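Local coordinates for protein glycoside hydrolase YxiA (Bacillus licheniformis, PDB 3LV4) that probably hydrolyses glycosidic linkages of arabinan as a calcium-binding family 43 enzyme resembling endo-1,5-alpha-L-arabinosidases, at residues S37-L40 with M41-T44; I57-V60 with Y61-L64; T136-A140 with T141-N145; L261-D264 with R265-E268; F295-E298 with K299-K302. All coordinates share one frame; numbering follows the deposited sequence.

Contact 1 (S37-L40 with M41-T44)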
loop_
_atom_site.group_PDB
_atom_site.type_symbol
_atom_site.label_atom_id
_atom_site.label_comp_id
_atom_site.label_asym_id
_atom_site.label_seq_id
_atom_site.Cartn_x
_atom_site.Cartn_y
_atom_site.Cartn_z
ATOM N N SER A 37 -2.352 -9.604 15.457
ATOM C CA SER A 37 -3.068 -8.802 16.449
ATOM C C SER A 37 -4.544 -9.091 16.308
ATOM O O SER A 37 -4.993 -9.548 15.256
ATOM C CB SER A 37 -2.828 -7.309 16.231
ATOM O OG SER A 37 -3.439 -6.863 15.034
ATOM N N THR A 38 -5.313 -8.813 17.354
ATOM C CA THR A 38 -6.760 -8.910 17.234
ATOM C C THR A 38 -7.408 -7.538 17.068
ATOM O O THR A 38 -8.594 -7.449 16.747
ATOM C CB THR A 38 -7.395 -9.599 18.447
ATOM O OG1 THR A 38 -6.982 -8.929 19.641
ATOM C CG2 THR A 38 -6.994 -11.071 18.508
ATOM N N ASP A 39 -6.641 -6.470 17.286
ATOM C CA ASP A 39 -7.225 -5.128 17.289
ATOM C C ASP A 39 -6.587 -4.144 16.307
ATOM O O ASP A 39 -7.000 -2.992 16.244
ATOM C CB ASP A 39 -7.214 -4.535 18.704
ATOM C CG ASP A 39 -5.809 -4.380 19.267
ATOM O OD1 ASP A 39 -4.829 -4.655 18.543
ATOM O OD2 ASP A 39 -5.685 -3.984 20.444
ATOM N N LEU A 40 -5.588 -4.602 15.555
ATOM C CA LEU A 40 -4.847 -3.751 14.619
ATOM C C LEU A 40 -4.035 -2.660 15.325
ATOM O O LEU A 40 -3.552 -1.726 14.683
ATOM C CB LEU A 40 -5.783 -3.120 13.574
ATOM C CG LEU A 40 -6.462 -4.092 12.603
ATOM C CD1 LEU A 40 -7.421 -3.348 11.671
ATOM C CD2 LEU A 40 -5.446 -4.899 11.789
HETATM N N MSE A 41 -3.879 -2.786 16.641
HETATM C CA MSE A 41 -3.140 -1.797 17.421
HETATM C C MSE A 41 -2.037 -2.443 18.237
HETATM O O MSE A 41 -0.939 -1.903 18.355
HETATM C CB MSE A 41 -4.085 -1.043 18.358
HETATM C CG MSE A 41 -5.208 -0.334 17.637
HETATM SE SE MSE A 41 -6.588 0.187 18.900
HETATM C CE MSE A 41 -5.540 1.430 19.985
ATOM N N ASN A 42 -2.337 -3.596 18.819
ATOM C CA ASN A 42 -1.350 -4.304 19.615
ATOM C C ASN A 42 -0.869 -5.554 18.914
ATOM O O ASN A 42 -1.509 -6.606 18.973
ATOM C CB ASN A 42 -1.901 -4.600 21.003
ATOM C CG ASN A 42 -2.179 -3.329 21.775
ATOM O OD1 ASN A 42 -1.279 -2.756 22.398
ATOM N ND2 ASN A 42 -3.421 -2.856 21.710
ATOM N N TRP A 43 0.260 -5.417 18.228
ATOM C CA TRP A 43 0.816 -6.510 17.440
ATOM C C TRP A 43 1.815 -7.325 18.241
ATOM O O TRP A 43 2.501 -6.800 19.123
ATOM C CB TRP A 43 1.494 -5.978 16.174
ATOM C CG TRP A 43 0.549 -5.297 15.223
ATOM C CD1 TRP A 43 0.196 -3.979 15.228
ATOM C CD2 TRP A 43 -0.159 -5.900 14.126
ATOM N NE1 TRP A 43 -0.689 -3.724 14.204
ATOM C CE2 TRP A 43 -0.922 -4.885 13.514
ATOM C CE3 TRP A 43 -0.222 -7.198 13.607
ATOM C CZ2 TRP A 43 -1.745 -5.126 12.412
ATOM C CZ3 TRP A 43 -1.035 -7.436 12.502
ATOM C CH2 TRP A 43 -1.790 -6.403 11.920
ATOM N N THR A 44 1.877 -8.614 17.920
ATOM C CA THR A 44 2.863 -9.517 18.474
ATOM C C THR A 44 3.758 -10.020 17.350
ATOM O O THR A 44 3.273 -10.508 16.330
ATOM C CB THR A 44 2.177 -10.703 19.159
ATOM O OG1 THR A 44 1.409 -10.220 20.268
ATOM C CG2 THR A 44 3.203 -11.715 19.650
HETATM O O HOH W 1 -4.011 -7.731 19.656
#
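Asp-39 grips Met-41 and Asn-42 with its two carboxylate oxygens, closing the turn at residues 39-42. Asp-39 OD1 takes two backbone donors: Met-41 N at 2.8 Å, coming from above the carboxylate plane and closing an Asx turn, and Asn-42 N at 2.7 Å on the syn side in an almost perfectly straight bond (179°). Asp-39 OD2 uses its syn lone pair for Asn-42 ND2 at 2.8 Å, with the carboxylate and amide planes turned 39° apart. An alanine at Asp-39 would probably leave the two backbone N-H groups and the Asn-42 amide without this acceptor and let the turn relax. Water 1 joins Thr-38 N to Asn-42 O, adding a bridge across the loop. One layer further in, Ser-37 lies over a face of the Trp-43 indole: CB makes a CH-pi contact 3.9 Å from the centroid of the six-membered ring. Ser-37 OG accepts from Leu-40 N (3.2 Å), an ST motif, while Leu-40 CD2 lies alongside the indole, 3.8 Å from Trp-43 CZ2. The loop links antiparallel strands 33-37 and 44-47, with Trp-43 packed on Val-27 of strand 24-29 and Asn-42 OD1 bonded to Ser-9 of the N-terminal segment.

Contact 2 (I57-V60 with Y61-L64)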
loop_
_atom_site.group_PDB
_atom_site.type_symbol
_atom_site.label_atom_id
_atom_site.label_comp_id
_atom_site.label_asym_id
_atom_site.label_seq_id
_atom_site.Cartn_x
_atom_site.Cartn_y
_atom_site.Cartn_z
ATOM N N ILE A 57 8.614 -21.266 8.170
ATOM C CA ILE A 57 9.298 -22.319 7.416
ATOM C C ILE A 57 10.620 -22.633 8.113
ATOM O O ILE A 57 11.656 -22.058 7.778
ATOM C CB ILE A 57 9.608 -21.893 5.959
ATOM C CG1 ILE A 57 8.414 -21.182 5.317
ATOM C CG2 ILE A 57 10.003 -23.116 5.120
ATOM C CD1 ILE A 57 8.677 -20.736 3.866
ATOM N N PRO A 58 10.584 -23.537 9.103
ATOM C CA PRO A 58 11.754 -23.784 9.959
ATOM C C PRO A 58 12.979 -24.314 9.209
ATOM O O PRO A 58 14.102 -24.121 9.676
ATOM C CB PRO A 58 11.245 -24.832 10.959
ATOM C CG PRO A 58 9.759 -24.721 10.928
ATOM C CD PRO A 58 9.383 -24.259 9.556
ATOM N N ASN A 59 12.761 -24.982 8.080
ATOM C CA ASN A 59 13.851 -25.481 7.244
ATOM C C ASN A 59 13.994 -24.648 5.975
ATOM O O ASN A 59 14.369 -25.168 4.914
ATOM C CB ASN A 59 13.590 -26.933 6.852
ATOM C CG ASN A 59 12.387 -27.075 5.937
ATOM O OD1 ASN A 59 11.393 -26.355 6.075
ATOM N ND2 ASN A 59 12.468 -28.007 5.000
ATOM N N VAL A 60 13.693 -23.357 6.090
ATOM C CA VAL A 60 13.584 -22.474 4.928
ATOM C C VAL A 60 14.708 -22.612 3.897
ATOM O O VAL A 60 14.439 -22.605 2.697
ATOM C CB VAL A 60 13.421 -20.983 5.357
ATOM C CG1 VAL A 60 14.628 -20.517 6.163
ATOM C CG2 VAL A 60 13.176 -20.075 4.140
ATOM N N TYR A 61 15.958 -22.740 4.340
ATOM C CA TYR A 61 17.061 -22.774 3.369
ATOM C C TYR A 61 17.072 -24.046 2.525
ATOM O O TYR A 61 17.540 -24.034 1.383
ATOM C CB TYR A 61 18.426 -22.507 4.024
ATOM C CG TYR A 61 18.643 -21.044 4.330
ATOM C CD1 TYR A 61 18.584 -20.090 3.318
ATOM C CD2 TYR A 61 18.902 -20.611 5.627
ATOM C CE1 TYR A 61 18.783 -18.744 3.585
ATOM C CE2 TYR A 61 19.107 -19.262 5.904
ATOM C CZ TYR A 61 19.036 -18.338 4.878
ATOM O OH TYR A 61 19.235 -17.007 5.141
ATOM N N GLU A 62 16.542 -25.129 3.083
ATOM C CA GLU A 62 16.351 -26.366 2.335
ATOM C C GLU A 62 15.049 -26.311 1.540
ATOM O O GLU A 62 15.010 -26.677 0.365
ATOM C CB GLU A 62 16.309 -27.561 3.289
ATOM C CG GLU A 62 15.747 -28.849 2.675
ATOM C CD GLU A 62 15.587 -29.981 3.699
ATOM O OE1 GLU A 62 14.826 -29.817 4.690
ATOM O OE2 GLU A 62 16.219 -31.045 3.503
ATOM N N GLU A 63 13.985 -25.846 2.190
ATOM C CA GLU A 63 12.653 -25.881 1.604
ATOM C C GLU A 63 12.595 -25.081 0.308
ATOM O O GLU A 63 12.003 -25.522 -0.673
ATOM C CB GLU A 63 11.610 -25.351 2.593
ATOM C CG GLU A 63 10.163 -25.603 2.174
ATOM C CD GLU A 63 9.794 -27.093 2.157
ATOM O OE1 GLU A 63 10.484 -27.897 2.820
ATOM O OE2 GLU A 63 8.815 -27.461 1.477
ATOM N N LEU A 64 13.239 -23.917 0.305
ATOM C CA LEU A 64 13.166 -23.027 -0.842
ATOM C C LEU A 64 14.517 -22.901 -1.532
ATOM O O LEU A 64 14.805 -21.878 -2.158
ATOM C CB LEU A 64 12.670 -21.636 -0.408
ATOM C CG LEU A 64 11.360 -21.606 0.391
ATOM C CD1 LEU A 64 10.887 -20.156 0.609
ATOM C CD2 LEU A 64 10.284 -22.433 -0.308
#
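Asn-59 and Glu-63 meet where a type I turn, Ile-57 to Val-60, runs into the short helix 60-63. The amide of Asn-59 spends both N-H groups on carboxylates: ND2 reaches Glu-63 OE1 at 2.9 Å, on its anti lone pair, and Glu-62 OE1 at 3.0 Å in a nearly straight bond (175°). A chi1 of 67° tucks CG of Asn-59 between its own backbone N and carbonyl carbon, which carries the amide to the two glutamates; it makes no capping bond. Backbone bonds continue the winding, Asn-59 O accepting from Glu-63 N at 2.8 Å and also from Glu-62 N, from the opposite face of the carbonyl, and Val-60 O from Leu-64 N at 3.0 Å. The packed side is apolar: Ile-57 CG2 crosses the Glu-63 chain at about a right angle, 3.7 Å from CB, and Ile-57 CD1 touches Leu-64 CD1 at 4.0 Å. By contrast, the Glu-62 side chain is exposed and meets residues 57-60 mainly through the bond of OE1 to Asn-59 ND2. A leucine in place of Asn-59 would probably leave Glu-62 without this tie, free to swing, and remove one of the donors that steady Glu-63. The Glu-63 carboxylate also forms a salt bridge to Lys-118 and accepts from Asn-119 N, tying the helix to the start of strand 118-126, while Tyr-61 bonds to Asp-74 O and its ring meets Phe-68 of helix 65-71.

Contact 3 (T136-A140 with T141-N145)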
loop_
_atom_site.group_PDB
_atom_site.type_symbol
_atom_site.label_atom_id
_atom_site.label_comp_id
_atom_site.label_asym_id
_atom_site.label_seq_id
_atom_site.Cartn_x
_atom_site.Cartn_y
_atom_site.Cartn_z
ATOM N N THR A 136 9.832 -14.717 -25.333
ATOM C CA THR A 136 10.830 -13.790 -25.862
ATOM C C THR A 136 12.007 -13.691 -24.885
ATOM O O THR A 136 11.857 -13.995 -23.701
ATOM C CB THR A 136 10.235 -12.390 -26.146
ATOM O OG1 THR A 136 9.846 -11.768 -24.914
ATOM C CG2 THR A 136 9.017 -12.507 -27.040
ATOM N N PRO A 137 13.191 -13.294 -25.377
ATOM C CA PRO A 137 14.330 -13.146 -24.460
ATOM C C PRO A 137 14.029 -12.159 -23.337
ATOM O O PRO A 137 13.400 -11.118 -23.581
ATOM C CB PRO A 137 15.441 -12.613 -25.368
ATOM C CG PRO A 137 15.098 -13.187 -26.710
ATOM C CD PRO A 137 13.593 -13.128 -26.785
ATOM N N TYR A 138 14.467 -12.484 -22.123
ATOM C CA TYR A 138 14.164 -11.633 -20.982
ATOM C C TYR A 138 14.728 -10.220 -21.179
ATOM O O TYR A 138 15.898 -10.044 -21.537
ATOM C CB TYR A 138 14.654 -12.235 -19.655
ATOM C CG TYR A 138 14.229 -11.366 -18.502
ATOM C CD1 TYR A 138 12.976 -11.509 -17.933
ATOM C CD2 TYR A 138 15.066 -10.367 -18.020
ATOM C CE1 TYR A 138 12.571 -10.696 -16.892
ATOM C CE2 TYR A 138 14.676 -9.545 -16.993
ATOM C CZ TYR A 138 13.431 -9.703 -16.432
ATOM O OH TYR A 138 13.062 -8.859 -15.412
ATOM N N ASP A 139 13.879 -9.224 -20.953
ATOM C CA ASP A 139 14.233 -7.827 -21.155
ATOM C C ASP A 139 13.541 -7.015 -20.060
ATOM O O ASP A 139 12.319 -6.834 -20.080
ATOM C CB ASP A 139 13.764 -7.380 -22.547
ATOM C CG ASP A 139 14.043 -5.904 -22.829
ATOM O OD1 ASP A 139 14.413 -5.160 -21.897
ATOM O OD2 ASP A 139 13.879 -5.489 -23.996
ATOM N N ALA A 140 14.322 -6.543 -19.095
ATOM C CA ALA A 140 13.754 -5.891 -17.915
ATOM C C ALA A 140 13.079 -4.543 -18.201
ATOM O O ALA A 140 12.434 -3.979 -17.316
ATOM C CB ALA A 140 14.816 -5.747 -16.817
ATOM N N THR A 141 13.231 -4.013 -19.415
ATOM C CA THR A 141 12.466 -2.817 -19.776
ATOM C C THR A 141 11.007 -3.162 -20.057
ATOM O O THR A 141 10.144 -2.289 -19.985
ATOM C CB THR A 141 13.030 -2.053 -21.003
ATOM O OG1 THR A 141 12.906 -2.862 -22.184
ATOM C CG2 THR A 141 14.485 -1.654 -20.778
ATOM N N LYS A 142 10.726 -4.430 -20.372
ATOM C CA LYS A 142 9.365 -4.820 -20.764
ATOM C C LYS A 142 8.796 -5.992 -19.961
ATOM O O LYS A 142 7.576 -6.200 -19.935
ATOM C CB LYS A 142 9.298 -5.137 -22.264
ATOM C CG LYS A 142 10.182 -6.291 -22.704
ATOM C CD LYS A 142 9.860 -6.709 -24.132
ATOM C CE LYS A 142 10.589 -7.993 -24.514
ATOM N NZ LYS A 142 10.015 -8.675 -25.726
ATOM N N HIS A 143 9.683 -6.754 -19.320
ATOM C CA HIS A 143 9.281 -7.865 -18.470
ATOM C C HIS A 143 9.398 -7.492 -17.003
ATOM O O HIS A 143 10.257 -6.707 -16.625
ATOM C CB HIS A 143 10.131 -9.113 -18.750
ATOM C CG HIS A 143 9.968 -9.652 -20.138
ATOM N ND1 HIS A 143 11.038 -9.995 -20.938
ATOM C CD2 HIS A 143 8.857 -9.885 -20.876
ATOM C CE1 HIS A 143 10.594 -10.424 -22.103
ATOM N NE2 HIS A 143 9.269 -10.369 -22.089
ATOM N N PRO A 144 8.530 -8.069 -16.167
ATOM C CA PRO A 144 8.527 -7.727 -14.742
ATOM C C PRO A 144 9.714 -8.331 -14.008
ATOM O O PRO A 144 10.380 -9.226 -14.533
ATOM C CB PRO A 144 7.229 -8.378 -14.241
ATOM C CG PRO A 144 7.061 -9.571 -15.138
ATOM C CD PRO A 144 7.507 -9.077 -16.501
ATOM N N ASN A 145 9.991 -7.797 -12.820
ATOM C CA ASN A 145 10.762 -8.482 -11.794
ATOM C C ASN A 145 9.714 -9.280 -11.029
ATOM O O ASN A 145 8.733 -8.703 -10.569
ATOM C CB ASN A 145 11.421 -7.451 -10.867
ATOM C CG ASN A 145 12.383 -8.079 -9.868
ATOM O OD1 ASN A 145 12.862 -7.418 -8.931
ATOM N ND2 ASN A 145 12.683 -9.352 -10.065
#
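Asp-139 and Thr-141 form an Asx turn at the apex of a folded-back loop, part of the connection between strands 118-126 and 150-153. Asp-139 OD1 accepts from Thr-141 N at 3.0 Å and from Thr-141 OG1 at 2.8 Å, both donors lying above the same face of the carboxylate. The main chain tightens the same bend, since Asp-139 O receives Lys-142 N and, at 2.7 Å, His-143 N. Below the apex the imidazole of His-143 lies against the inside of the loop. His-143 ND1 accepts from Asp-139 N at 2.9 Å, the donor tilted 16° from the ring plane, and NE2 is hydrogen-bonded to Asp-134, so both ring nitrogens have partners and the ring is unlikely to flip. In family 43 enzymes, five-bladed beta-propellers, such connections pass from one four-stranded blade to the next. Further along this one comes Asn-145, whose side chain lies about 7 Å from those of the predicted proton donor Glu-201 and of Asp-148; its ND2 bonds to Ser-103 and Ser-126. Tyr-138, with CG trans to its N (chi1 -176°), runs antiparallel past His-143, CE1 lying 3.5 Å from His-143 CB, and its OH donates to Pro-144 O at 2.8 Å from above the carbonyl plane. The extended Lys-142 chain passes with CG over the face of the His-143 ring and brings NZ to Thr-136 OG1 at 3.2 Å, a hydroxyl also bonded to Asp-134.

Contact 4 (L261-D264 with R265-E268)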
loop_
_atom_site.group_PDB
_atom_site.type_symbol
_atom_site.label_atom_id
_atom_site.label_comp_id
_atom_site.label_asym_id
_atom_site.label_seq_id
_atom_site.Cartn_x
_atom_site.Cartn_y
_atom_site.Cartn_z
ATOM N N LEU A 261 16.594 4.906 -16.692
ATOM C CA LEU A 261 16.382 4.095 -15.496
ATOM C C LEU A 261 15.833 4.982 -14.392
ATOM O O LEU A 261 16.387 6.058 -14.130
ATOM C CB LEU A 261 17.700 3.477 -15.024
ATOM C CG LEU A 261 18.066 2.051 -15.454
ATOM C CD1 LEU A 261 17.497 1.695 -16.813
ATOM C CD2 LEU A 261 19.586 1.868 -15.432
ATOM N N PHE A 262 14.756 4.540 -13.744
ATOM C CA PHE A 262 14.222 5.238 -12.567
ATOM C C PHE A 262 13.826 6.689 -12.862
ATOM O O PHE A 262 14.088 7.600 -12.071
ATOM C CB PHE A 262 15.237 5.173 -11.423
ATOM C CG PHE A 262 15.923 3.846 -11.324
ATOM C CD1 PHE A 262 15.179 2.677 -11.333
ATOM C CD2 PHE A 262 17.304 3.757 -11.258
ATOM C CE1 PHE A 262 15.788 1.447 -11.268
ATOM C CE2 PHE A 262 17.929 2.516 -11.186
ATOM C CZ PHE A 262 17.168 1.361 -11.192
ATOM N N ASP A 263 13.183 6.888 -14.006
ATOM C CA ASP A 263 12.760 8.210 -14.440
ATOM C C ASP A 263 11.524 8.616 -13.624
ATOM O O ASP A 263 10.392 8.328 -14.009
ATOM C CB ASP A 263 12.478 8.162 -15.950
ATOM C CG ASP A 263 11.875 9.444 -16.497
ATOM O OD1 ASP A 263 11.808 10.459 -15.768
ATOM O OD2 ASP A 263 11.473 9.426 -17.684
ATOM N N ASP A 264 11.751 9.260 -12.478
ATOM C CA ASP A 264 10.651 9.648 -11.589
ATOM C C ASP A 264 9.830 10.788 -12.186
ATOM O O ASP A 264 8.625 10.889 -11.949
ATOM C CB ASP A 264 11.167 10.117 -10.222
ATOM C CG ASP A 264 11.632 8.979 -9.318
ATOM O OD1 ASP A 264 11.425 7.783 -9.628
ATOM O OD2 ASP A 264 12.213 9.310 -8.266
ATOM N N ARG A 265 10.489 11.673 -12.928
ATOM C CA ARG A 265 9.793 12.830 -13.486
ATOM C C ARG A 265 8.663 12.409 -14.430
ATOM O O ARG A 265 7.620 13.056 -14.493
ATOM C CB ARG A 265 10.776 13.737 -14.222
ATOM C CG ARG A 265 11.061 15.064 -13.524
ATOM C CD ARG A 265 11.887 14.920 -12.252
ATOM N NE ARG A 265 11.103 14.544 -11.070
ATOM C CZ ARG A 265 11.631 13.938 -10.009
ATOM N NH1 ARG A 265 12.927 13.649 -10.006
ATOM N NH2 ARG A 265 10.876 13.613 -8.962
ATOM N N SER A 266 8.864 11.322 -15.165
ATOM C CA SER A 266 7.864 10.897 -16.137
ATOM C C SER A 266 6.634 10.257 -15.511
ATOM O O SER A 266 5.547 10.299 -16.095
ATOM C CB SER A 266 8.473 9.941 -17.162
ATOM O OG SER A 266 9.305 10.661 -18.048
ATOM N N ILE A 267 6.801 9.663 -14.334
ATOM C CA ILE A 267 5.696 8.920 -13.727
ATOM C C ILE A 267 4.969 9.703 -12.637
ATOM O O ILE A 267 3.786 9.471 -12.394
ATOM C CB ILE A 267 6.126 7.534 -13.182
ATOM C CG1 ILE A 267 7.101 7.679 -12.007
ATOM C CG2 ILE A 267 6.729 6.658 -14.305
ATOM C CD1 ILE A 267 7.346 6.368 -11.270
ATOM N N GLU A 268 5.652 10.658 -12.011
ATOM C CA GLU A 268 5.044 11.368 -10.880
ATOM C C GLU A 268 3.776 12.197 -11.185
ATOM O O GLU A 268 3.021 12.506 -10.265
ATOM C CB GLU A 268 6.072 12.224 -10.131
ATOM C CG GLU A 268 6.565 13.430 -10.901
ATOM C CD GLU A 268 7.665 14.187 -10.163
ATOM O OE1 GLU A 268 8.028 13.814 -9.017
ATOM O OE2 GLU A 268 8.178 15.160 -10.739
HETATM O O HOH W 2 13.402 11.576 -13.921
HETATM O O HOH W 3 12.682 11.803 -7.416
#
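Asp-263 is the N-cap of the short, weakly bonded helix 264-267, and its side chain caps Ser-266. The capping bond runs from Ser-266 N to Asp-263 OD1 at 3.1 Å, arriving from above the carboxylate plane, while the hydroxyl of Ser-266 donates to the other oxygen, OD2, in a short bond of 2.5 Å. A chi1 of 173° turns the Asp-263 carboxylate forward over the first helical turn, where OD1 meets the N-H of Ser-266. Water 2 adds to the cap by donating to Asp-263 OD1 and accepting from Arg-265 N. OD2 also accepts from Lys-257 N, giving this oxygen two protein donors. Along and just past the helix, Asp-264 O serves both Ile-267 N and Glu-268 N, the latter at 3.0 Å. The buried Asp-264 side chain has its main partner in Arg-199, a salt bridge through OD2, and the same oxygen accepts a bond from water 3, which in turn accepts from Arg-265 NH2 at 3.0 Å. Arg-265 itself lays a guanidinium face over Asp-264 CB, and although Asp-264 OD2 lies 4.6 Å from NH2, no N-H of the group points at it. NE and NH2 of Arg-265 each direct a hydrogen at Glu-268 in a salt bridge, gripping it side-on: NE to OE2 at 3.0 Å and NH2 to OE1 at 2.9 Å. Both carboxylate oxygens lie close to the guanidinium plane, yet both nitrogens approach from above the carboxylate plane, and Glu-268 OE1 takes a further bond from Ile-366 N.

Contact 5 (F295-E298 with K299-K302)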
loop_
_atom_site.group_PDB
_atom_site.type_symbol
_atom_site.label_atom_id
_atom_site.label_comp_id
_atom_site.label_asym_id
_atom_site.label_seq_id
_atom_site.Cartn_x
_atom_site.Cartn_y
_atom_site.Cartn_z
ATOM N N PHE A 295 -7.540 -3.703 3.800
ATOM C CA PHE A 295 -8.517 -4.660 4.284
ATOM C C PHE A 295 -9.862 -3.976 4.354
ATOM O O PHE A 295 -9.967 -2.856 4.862
ATOM C CB PHE A 295 -8.108 -5.139 5.685
ATOM C CG PHE A 295 -8.990 -6.206 6.247
ATOM C CD1 PHE A 295 -8.778 -7.543 5.908
ATOM C CD2 PHE A 295 -10.005 -5.891 7.139
ATOM C CE1 PHE A 295 -9.572 -8.541 6.432
ATOM C CE2 PHE A 295 -10.811 -6.890 7.666
ATOM C CZ PHE A 295 -10.594 -8.216 7.312
ATOM N N TYR A 296 -10.882 -4.645 3.823
ATOM C CA TYR A 296 -12.262 -4.210 3.986
ATOM C C TYR A 296 -13.001 -5.172 4.925
ATOM O O TYR A 296 -13.018 -6.385 4.700
ATOM C CB TYR A 296 -12.980 -4.113 2.631
ATOM C CG TYR A 296 -14.464 -3.884 2.790
ATOM C CD1 TYR A 296 -14.958 -2.633 3.113
ATOM C CD2 TYR A 296 -15.371 -4.932 2.640
ATOM C CE1 TYR A 296 -16.316 -2.422 3.285
ATOM C CE2 TYR A 296 -16.726 -4.729 2.801
ATOM C CZ TYR A 296 -17.194 -3.472 3.129
ATOM O OH TYR A 296 -18.546 -3.268 3.302
ATOM N N ASP A 297 -13.594 -4.629 5.985
ATOM C CA ASP A 297 -14.285 -5.442 6.990
ATOM C C ASP A 297 -15.787 -5.457 6.698
ATOM O O ASP A 297 -16.465 -4.454 6.895
ATOM C CB ASP A 297 -14.008 -4.872 8.387
ATOM C CG ASP A 297 -14.588 -5.725 9.508
ATOM O OD1 ASP A 297 -15.595 -6.418 9.286
ATOM O OD2 ASP A 297 -14.035 -5.689 10.626
ATOM N N GLU A 298 -16.294 -6.596 6.222
ATOM C CA GLU A 298 -17.694 -6.727 5.821
ATOM C C GLU A 298 -18.642 -6.432 6.972
ATOM O O GLU A 298 -19.713 -5.875 6.773
ATOM C CB GLU A 298 -17.981 -8.142 5.309
ATOM C CG GLU A 298 -17.342 -8.498 3.983
ATOM C CD GLU A 298 -17.780 -9.870 3.489
ATOM O OE1 GLU A 298 -17.723 -10.837 4.284
ATOM O OE2 GLU A 298 -18.187 -9.983 2.310
ATOM N N LYS A 299 -18.248 -6.822 8.178
ATOM C CA LYS A 299 -19.115 -6.666 9.342
ATOM C C LYS A 299 -19.308 -5.200 9.724
ATOM O O LYS A 299 -20.431 -4.759 9.981
ATOM C CB LYS A 299 -18.555 -7.447 10.528
ATOM C CG LYS A 299 -19.380 -7.324 11.798
ATOM C CD LYS A 299 -18.773 -8.156 12.920
ATOM C CE LYS A 299 -19.482 -7.909 14.243
ATOM N NZ LYS A 299 -18.798 -8.600 15.375
ATOM N N SER A 300 -18.210 -4.444 9.756
ATOM C CA SER A 300 -18.259 -3.062 10.222
ATOM C C SER A 300 -18.365 -2.046 9.090
ATOM O O SER A 300 -18.748 -0.897 9.311
ATOM C CB SER A 300 -17.007 -2.751 11.024
ATOM O OG SER A 300 -15.898 -2.660 10.148
ATOM N N GLY A 301 -18.002 -2.460 7.883
ATOM C CA GLY A 301 -17.954 -1.545 6.760
ATOM C C GLY A 301 -16.712 -0.669 6.749
ATOM O O GLY A 301 -16.558 0.172 5.863
ATOM N N LYS A 302 -15.824 -0.857 7.726
ATOM C CA LYS A 302 -14.594 -0.072 7.792
ATOM C C LYS A 302 -13.541 -0.634 6.837
ATOM O O LYS A 302 -13.534 -1.831 6.555
ATOM C CB LYS A 302 -14.022 -0.056 9.214
ATOM C CG LYS A 302 -14.881 0.646 10.258
ATOM C CD LYS A 302 -14.011 0.979 11.471
ATOM C CE LYS A 302 -14.807 1.322 12.692
ATOM N NZ LYS A 302 -13.902 1.402 13.892
HETATM O O HOH W 4 -13.481 -3.260 11.657
#
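A chi1 of -175° puts CG of Asp-297 trans to its backbone N and swings the carboxylate in over Lys-299 and Ser-300, while chi1 of 72° turns the Ser-300 hydroxyl back under it. Asp-297 OD1 then faces two backbone donors, Lys-299 N at 2.9 Å and Ser-300 N at 3.3 Å, both weak bonds. Ser-300 OG sits 3.4 Å from Asp-297 CG, and water 4 spans the pair, donating to Asp-297 OD2 at 2.7 Å and hydrogen-bonding with Ser-300 OG. Ser-300 OG also accepts from Lys-302 N at 3.0 Å, an ST turn that fixes its rotation and leads the chain into the returning strand. The frame comes from the main chain, with Asp-297 N bonded to Lys-302 O at 2.9 Å and Gly-301 N to Asp-297 O at 2.7 Å. Gly-301 has a positive phi (79°), where a CB would be jammed against the carbonyl O of Ser-300. On another side of the loop, the ring of Tyr-296 leans against the glycine backbone, CE1 lying 3.7 Å from Gly-301 O, and it meets His-208 edge-to-face. Lys-302 NZ leads away to hydrogen bonds with Tyr-340 OH and Glu-343 O. Three right-handed helical residues followed by a left-handed glycine make a four-residue beta-hairpin loop, here joining strands 285-296 and 303-310 of one blade of the propeller expected for this family.

How the contacts relate
The five contacts follow one another along the chain, and all lie within the family 43 region. Contacts 1 and 5 join antiparallel strands within two different four-stranded sheets, yet their centres are about 16 Å apart and their nearest atoms about 6 Å, consistent with the first and last blades adjoining as a propeller closes. Contacts 3 and 4 form a second neighbouring pair, about 18 Å between centres, on the opposite side of the chain's centre from contacts 1 and 5. Contact 2, following strand 44-47, is about 27 Å from contact 1 and about 29 Å from contact 3, centre to centre. Of the five, contacts 3 and 4 come nearest the predicted proton donor, Glu-201.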